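PDB 1T6T: putative protein from Aquifex aeolicus, which is of unknown function but carries a Toprim domain like that of RNase M5 relatives, so it probably acts on nucleic acid. Local coordinates for residues 21-26 against 42-47; 29-34 against 108-113. All blocks are in the same frame, centred on the assembly; numbering follows the deposited sequence.

Contact 1 is core and contact 2 lies nearer the surface, their centres about 12 Å apart. The two share one beta-alpha-beta unit: contact 1 pairs its strands 23-26 and 43-45, while contact 2 lays its helix 29-36 against the C-terminal 3-10 turn, residues 109-112. Val26 packs on Asp31 and Asp45 on Lys29, so the helix of contact 2 rests directly on the strands of contact 1. Their chemistry follows their place. Straight backbone hydrogen bonds and branched aliphatic side chains hold the strands; no direct hydrogen bond joins helix and turn, where one water bridges two carboxylates, another an acid and a backbone N-H, and Ala34 makes a small apolar contact.

Contact 1 (21-26 against 42-47); sequences EAVILV and NVIDLS
Four backbone hydrogen bonds knit strand 23-26 to residues 42-46, that is, strand 43-45 and the residue at each end of it, in parallel register, Ile24 beside Val43, Leu25 beside Ile44 and Val26 beside Asp45. Ile24 N gives its hydrogen to Asn42 O, and Ile24 O takes one from Ile44 N at 2.8 Å, nearly along the C=O axis. Val26 repeats the pattern, its N bonding to Ile44 O almost straight (172° at the hydrogen) and its O receiving Leu46 N. Between these rungs the CA-H groups of Val43, Leu25 and Asp45 lean on carbonyl oxygens already in use, as with Val43 CA and Ile24 O at 3.3 Å.

Apolar contacts line both faces of the pair. On one, Leu25 and Ile44 lie side by side, Leu25 CD2 reaching Ile44 CB at 3.7 Å, and Val23 CG1 meets Ile44 CG1 obliquely; Leu58 of helix 51-58 covers Val23 and Ile44. On the face of Ile24, Val43 and Val26, Val26 CG2, in the crowded position between N and C (CG1 chi1 -62°), meets Val43 CG1 at 3.7 Å under Leu35 of helix 29-36.

The polar side chains sit at the ends. Asn42, its CG anti to the backbone N (chi1 -170°), crosses Val23 at about a right angle and sets OD1 3.6 Å from Val23 CG2, while ND2 bonds to Ser19 O. An alanine here would remove the amide and would probably loosen the cover over Val23 and the tie to Ser19. Asp45 turns its carboxylate to Lys49 in a salt bridge. With every rung made by main-chain atoms and the middle filled by aliphatic branches, the chemistry implies a largely buried junction between the edge strand and the interior of the Toprim sheet.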
loop_
_atom_site.group_PDB
_atom_site.type_symbol
_atom_site.label_atom_id
_atom_site.label_comp_id
_atom_site.label_asym_id
_atom_site.label_seq_id
_atom_site.Cartn_x
_atom_site.Cartn_y
_atom_site.Cartn_z
ATOM N N GLU B 21 21.943 -2.365 -12.495
ATOM C CA GLU B 21 22.844 -2.567 -11.362
ATOM C C GLU B 21 22.123 -2.604 -10.015
ATOM O O GLU B 21 22.696 -3.014 -9.006
ATOM C CB GLU B 21 23.887 -1.447 -11.321
ATOM C CG GLU B 21 24.610 -1.200 -12.634
ATOM C CD GLU B 21 25.453 -2.380 -13.072
ATOM O OE1 GLU B 21 26.318 -2.822 -12.283
ATOM O OE2 GLU B 21 25.255 -2.861 -14.210
ATOM N N ALA B 22 20.872 -2.159 -9.994
ATOM C CA ALA B 22 20.099 -2.135 -8.758
ATOM C C ALA B 22 18.621 -2.385 -9.031
ATOM O O ALA B 22 18.121 -2.064 -10.107
ATOM C CB ALA B 22 20.275 -0.791 -8.063
ATOM N N VAL B 23 17.930 -2.956 -8.051
ATOM C CA VAL B 23 16.509 -3.239 -8.181
ATOM C C VAL B 23 15.705 -2.031 -7.721
ATOM O O VAL B 23 16.064 -1.358 -6.755
ATOM C CB VAL B 23 16.085 -4.455 -7.325
ATOM C CG1 VAL B 23 14.599 -4.733 -7.515
ATOM C CG2 VAL B 23 16.886 -5.673 -7.721
ATOM N N ILE B 24 14.618 -1.757 -8.426
ATOM C CA ILE B 24 13.747 -0.641 -8.094
ATOM C C ILE B 24 12.559 -1.171 -7.305
ATOM O O ILE B 24 11.967 -2.190 -7.674
ATOM C CB ILE B 24 13.220 0.041 -9.378
ATOM C CG1 ILE B 24 14.388 0.673 -10.140
ATOM C CG2 ILE B 24 12.139 1.067 -9.022
ATOM C CD1 ILE B 24 14.049 1.104 -11.555
ATOM N N LEU B 25 12.213 -0.480 -6.224
ATOM C CA LEU B 25 11.073 -0.877 -5.404
ATOM C C LEU B 25 9.977 0.177 -5.499
ATOM O O LEU B 25 10.229 1.370 -5.308
ATOM C CB LEU B 25 11.479 -1.036 -3.935
ATOM C CG LEU B 25 12.570 -2.045 -3.576
ATOM C CD1 LEU B 25 12.632 -2.184 -2.055
ATOM C CD2 LEU B 25 12.278 -3.395 -4.210
ATOM N N VAL B 26 8.766 -0.269 -5.813
ATOM C CA VAL B 26 7.620 0.626 -5.905
ATOM C C VAL B 26 6.503 0.014 -5.083
ATOM O O VAL B 26 6.599 -1.128 -4.639
ATOM C CB VAL B 26 7.133 0.835 -7.375
ATOM C CG1 VAL B 26 8.240 1.478 -8.206
ATOM C CG2 VAL B 26 6.688 -0.490 -7.986
ATOM N N ASN B 42 13.414 -4.227 -14.097
ATOM C CA ASN B 42 13.931 -4.726 -12.825
ATOM C C ASN B 42 13.253 -3.973 -11.688
ATOM O O ASN B 42 13.871 -3.168 -10.991
ATOM C CB ASN B 42 15.455 -4.547 -12.788
ATOM C CG ASN B 42 16.104 -5.264 -11.618
ATOM O OD1 ASN B 42 15.526 -6.185 -11.036
ATOM N ND2 ASN B 42 17.321 -4.853 -11.276
ATOM N N VAL B 43 11.971 -4.276 -11.498
ATOM C CA VAL B 43 11.148 -3.609 -10.498
ATOM C C VAL B 43 10.348 -4.597 -9.661
ATOM O O VAL B 43 9.851 -5.597 -10.173
ATOM C CB VAL B 43 10.140 -2.652 -11.191
ATOM C CG1 VAL B 43 9.322 -1.897 -10.145
ATOM C CG2 VAL B 43 10.875 -1.681 -12.099
ATOM N N ILE B 44 10.238 -4.315 -8.369
ATOM C CA ILE B 44 9.452 -5.153 -7.471
ATOM C C ILE B 44 8.368 -4.276 -6.867
ATOM O O ILE B 44 8.657 -3.185 -6.370
ATOM C CB ILE B 44 10.291 -5.726 -6.300
ATOM C CG1 ILE B 44 11.327 -6.719 -6.828
ATOM C CG2 ILE B 44 9.366 -6.415 -5.283
ATOM C CD1 ILE B 44 12.222 -7.285 -5.741
ATOM N N ASP B 45 7.126 -4.739 -6.930
ATOM C CA ASP B 45 6.020 -3.989 -6.339
ATOM C C ASP B 45 5.742 -4.586 -4.962
ATOM O O ASP B 45 5.619 -5.803 -4.813
ATOM C CB ASP B 45 4.781 -4.032 -7.248
ATOM C CG ASP B 45 4.375 -5.442 -7.650
ATOM O OD1 ASP B 45 5.255 -6.295 -7.889
ATOM O OD2 ASP B 45 3.156 -5.689 -7.752
ATOM N N LEU B 46 5.662 -3.719 -3.957
ATOM C CA LEU B 46 5.466 -4.131 -2.570
ATOM C C LEU B 46 4.075 -4.628 -2.167
ATOM O O LEU B 46 3.957 -5.554 -1.367
ATOM C CB LEU B 46 5.882 -2.978 -1.648
ATOM C CG LEU B 46 6.069 -3.252 -0.156
ATOM C CD1 LEU B 46 7.208 -4.244 0.056
ATOM C CD2 LEU B 46 6.370 -1.940 0.557
ATOM N N SER B 47 3.021 -4.019 -2.699
ATOM C CA SER B 47 1.676 -4.446 -2.324
ATOM C C SER B 47 1.491 -5.937 -2.572
ATOM O O SER B 47 1.826 -6.446 -3.641
ATOM C CB SER B 47 0.620 -3.657 -3.102
ATOM O OG SER B 47 -0.684 -4.018 -2.668
#

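Contact 2 (29-34 against 108-113); sequences KNDKKA and HIEEIN
Glu110 lays its carboxylate over the CB of Asn30, with Glu110 OE1 3.6 Å from Asn30 CB. Glu110 CG stands anti to the backbone N (chi1 -154°) and the chain runs on extended, which carries the acid across the first turn of helix 29-36. Asp31 crosses it at about a right angle, the carboxylate planes 61° apart and Asp31 OD1 only 4.1 Å from Glu110 OE1. Water 3 donates to both, weakly to Asp31 OD1, and Arg77 of the second subunit forms a salt bridge with Glu110 OE1; both would probably ease the like-charge repulsion. Water 2 accepts from Glu110 N at 3.1 Å and lies against Asp31 OD1, so it bridges backbone and acid, while Asp31 OD2 bonds to Gly28 N.

Farther along, Ala34 supplies the apolar part: its CB meets Ile112 CG1 at 4.0 Å and Asn113 CB at 4.1 Å.

The 3-10 turn 109-112 thus docks the C-terminal end of the modelled chain on helix 29-36, whose Lys29 lies against Asp45 with its backbone end and whose Lys32 runs to strand 43-45, its NZ weakly hydrogen-bonded to Val43 O, while Asp70, in the loop after strand 64-67, holds His108 ND1 and Ile109 N.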
loop_
_atom_site.group_PDB
_atom_site.type_symbol
_atom_site.label_atom_id
_atom_site.label_comp_id
_atom_site.label_asym_id
_atom_site.label_seq_id
_atom_site.Cartn_x
_atom_site.Cartn_y
_atom_site.Cartn_z
ATOM N N LYS B 29 1.378 -2.422 -8.520
ATOM C CA LYS B 29 1.524 -3.089 -9.803
ATOM C C LYS B 29 1.429 -2.079 -10.944
ATOM O O LYS B 29 2.070 -2.246 -11.975
ATOM C CB LYS B 29 0.449 -4.169 -9.945
ATOM C CG LYS B 29 0.663 -5.114 -11.114
ATOM C CD LYS B 29 -0.313 -6.286 -11.071
ATOM C CE LYS B 29 -1.759 -5.818 -11.156
ATOM N NZ LYS B 29 -2.713 -6.964 -11.136
ATOM N N ASN B 30 0.630 -1.031 -10.759
ATOM C CA ASN B 30 0.489 -0.009 -11.791
ATOM C C ASN B 30 1.746 0.846 -11.900
ATOM O O ASN B 30 2.048 1.380 -12.966
ATOM C CB ASN B 30 -0.732 0.867 -11.518
ATOM C CG ASN B 30 -2.017 0.211 -11.967
ATOM O OD1 ASN B 30 -2.255 0.049 -13.167
ATOM N ND2 ASN B 30 -2.847 -0.190 -11.012
ATOM N N ASP B 31 2.481 0.980 -10.799
ATOM C CA ASP B 31 3.723 1.743 -10.834
ATOM C C ASP B 31 4.715 0.912 -11.639
ATOM O O ASP B 31 5.477 1.438 -12.444
ATOM C CB ASP B 31 4.281 1.968 -9.428
ATOM C CG ASP B 31 3.340 2.762 -8.546
ATOM O OD1 ASP B 31 2.671 3.675 -9.070
ATOM O OD2 ASP B 31 3.277 2.486 -7.330
ATOM N N LYS B 32 4.690 -0.396 -11.414
ATOM C CA LYS B 32 5.580 -1.301 -12.125
ATOM C C LYS B 32 5.243 -1.286 -13.617
ATOM O O LYS B 32 6.135 -1.294 -14.464
ATOM C CB LYS B 32 5.445 -2.714 -11.550
ATOM C CG LYS B 32 6.368 -3.745 -12.184
ATOM C CD LYS B 32 6.348 -5.047 -11.403
ATOM C CE LYS B 32 7.259 -6.087 -12.041
ATOM N NZ LYS B 32 7.319 -7.337 -11.234
ATOM N N LYS B 33 3.953 -1.246 -13.936
ATOM C CA LYS B 33 3.526 -1.220 -15.332
ATOM C C LYS B 33 3.962 0.069 -16.021
ATOM O O LYS B 33 4.386 0.052 -17.177
ATOM C CB LYS B 33 2.005 -1.378 -15.429
ATOM C CG LYS B 33 1.535 -2.796 -15.163
ATOM C CD LYS B 33 0.027 -2.934 -15.296
ATOM C CE LYS B 33 -0.381 -4.402 -15.342
ATOM N NZ LYS B 33 0.137 -5.169 -14.175
ATOM N N ALA B 34 3.860 1.183 -15.306
ATOM C CA ALA B 34 4.254 2.476 -15.851
ATOM C C ALA B 34 5.738 2.468 -16.218
ATOM O O ALA B 34 6.137 2.995 -17.260
ATOM C CB ALA B 34 3.966 3.580 -14.837
ATOM N N HIS B 108 2.898 10.867 -7.701
ATOM C CA HIS B 108 2.788 9.432 -7.941
ATOM C C HIS B 108 3.648 9.007 -9.121
ATOM O O HIS B 108 3.571 9.597 -10.197
ATOM C CB HIS B 108 1.326 9.075 -8.211
ATOM C CG HIS B 108 0.394 9.497 -7.121
ATOM N ND1 HIS B 108 0.346 8.868 -5.897
ATOM C CD2 HIS B 108 -0.507 10.508 -7.060
ATOM C CE1 HIS B 108 -0.543 9.470 -5.127
ATOM N NE2 HIS B 108 -1.076 10.469 -5.810
ATOM N N ILE B 109 4.467 7.978 -8.918
ATOM C CA ILE B 109 5.341 7.479 -9.969
ATOM C C ILE B 109 4.512 7.127 -11.199
ATOM O O ILE B 109 4.973 7.242 -12.331
ATOM C CB ILE B 109 6.113 6.221 -9.500
ATOM C CG1 ILE B 109 6.796 6.500 -8.154
ATOM C CG2 ILE B 109 7.135 5.818 -10.550
ATOM C CD1 ILE B 109 7.714 7.711 -8.144
ATOM N N GLU B 110 3.270 6.719 -10.968
ATOM C CA GLU B 110 2.379 6.349 -12.057
ATOM C C GLU B 110 2.164 7.510 -13.031
ATOM O O GLU B 110 1.778 7.302 -14.179
ATOM C CB GLU B 110 1.032 5.895 -11.487
ATOM C CG GLU B 110 0.271 4.945 -12.385
ATOM C CD GLU B 110 -1.044 4.506 -11.778
ATOM O OE1 GLU B 110 -1.083 4.269 -10.551
ATOM O OE2 GLU B 110 -2.035 4.384 -12.530
ATOM N N GLU B 111 2.422 8.734 -12.577
ATOM C CA GLU B 111 2.244 9.910 -13.426
ATOM C C GLU B 111 3.175 9.938 -14.638
ATOM O O GLU B 111 2.915 10.656 -15.601
ATOM C CB GLU B 111 2.442 11.194 -12.611
ATOM C CG GLU B 111 1.334 11.482 -11.613
ATOM C CD GLU B 111 1.607 12.725 -10.782
ATOM O OE1 GLU B 111 1.907 13.785 -11.371
ATOM O OE2 GLU B 111 1.518 12.646 -9.542
ATOM N N ILE B 112 4.254 9.165 -14.601
ATOM C CA ILE B 112 5.180 9.153 -15.730
ATOM C C ILE B 112 4.547 8.562 -16.987
ATOM O O ILE B 112 5.054 8.759 -18.089
ATOM C CB ILE B 112 6.474 8.361 -15.414
ATOM C CG1 ILE B 112 6.143 6.891 -15.146
ATOM C CG2 ILE B 112 7.188 8.982 -14.228
ATOM C CD1 ILE B 112 7.364 6.022 -14.903
ATOM N N ASN B 113 3.439 7.844 -16.832
ATOM C CA ASN B 113 2.786 7.251 -17.992
ATOM C C ASN B 113 1.870 8.233 -18.723
ATOM O O ASN B 113 1.713 8.071 -19.950
ATOM C CB ASN B 113 2.014 5.980 -17.596
ATOM C CG ASN B 113 0.862 6.254 -16.650
ATOM O OD1 ASN B 113 0.251 5.324 -16.123
ATOM N ND2 ASN B 113 0.553 7.526 -16.434
HETATM O O HOH W 1 0.245 2.055 -15.004
HETATM O O HOH W 2 1.980 5.852 -8.326
HETATM O O HOH W 3 0.300 2.177 -8.857
#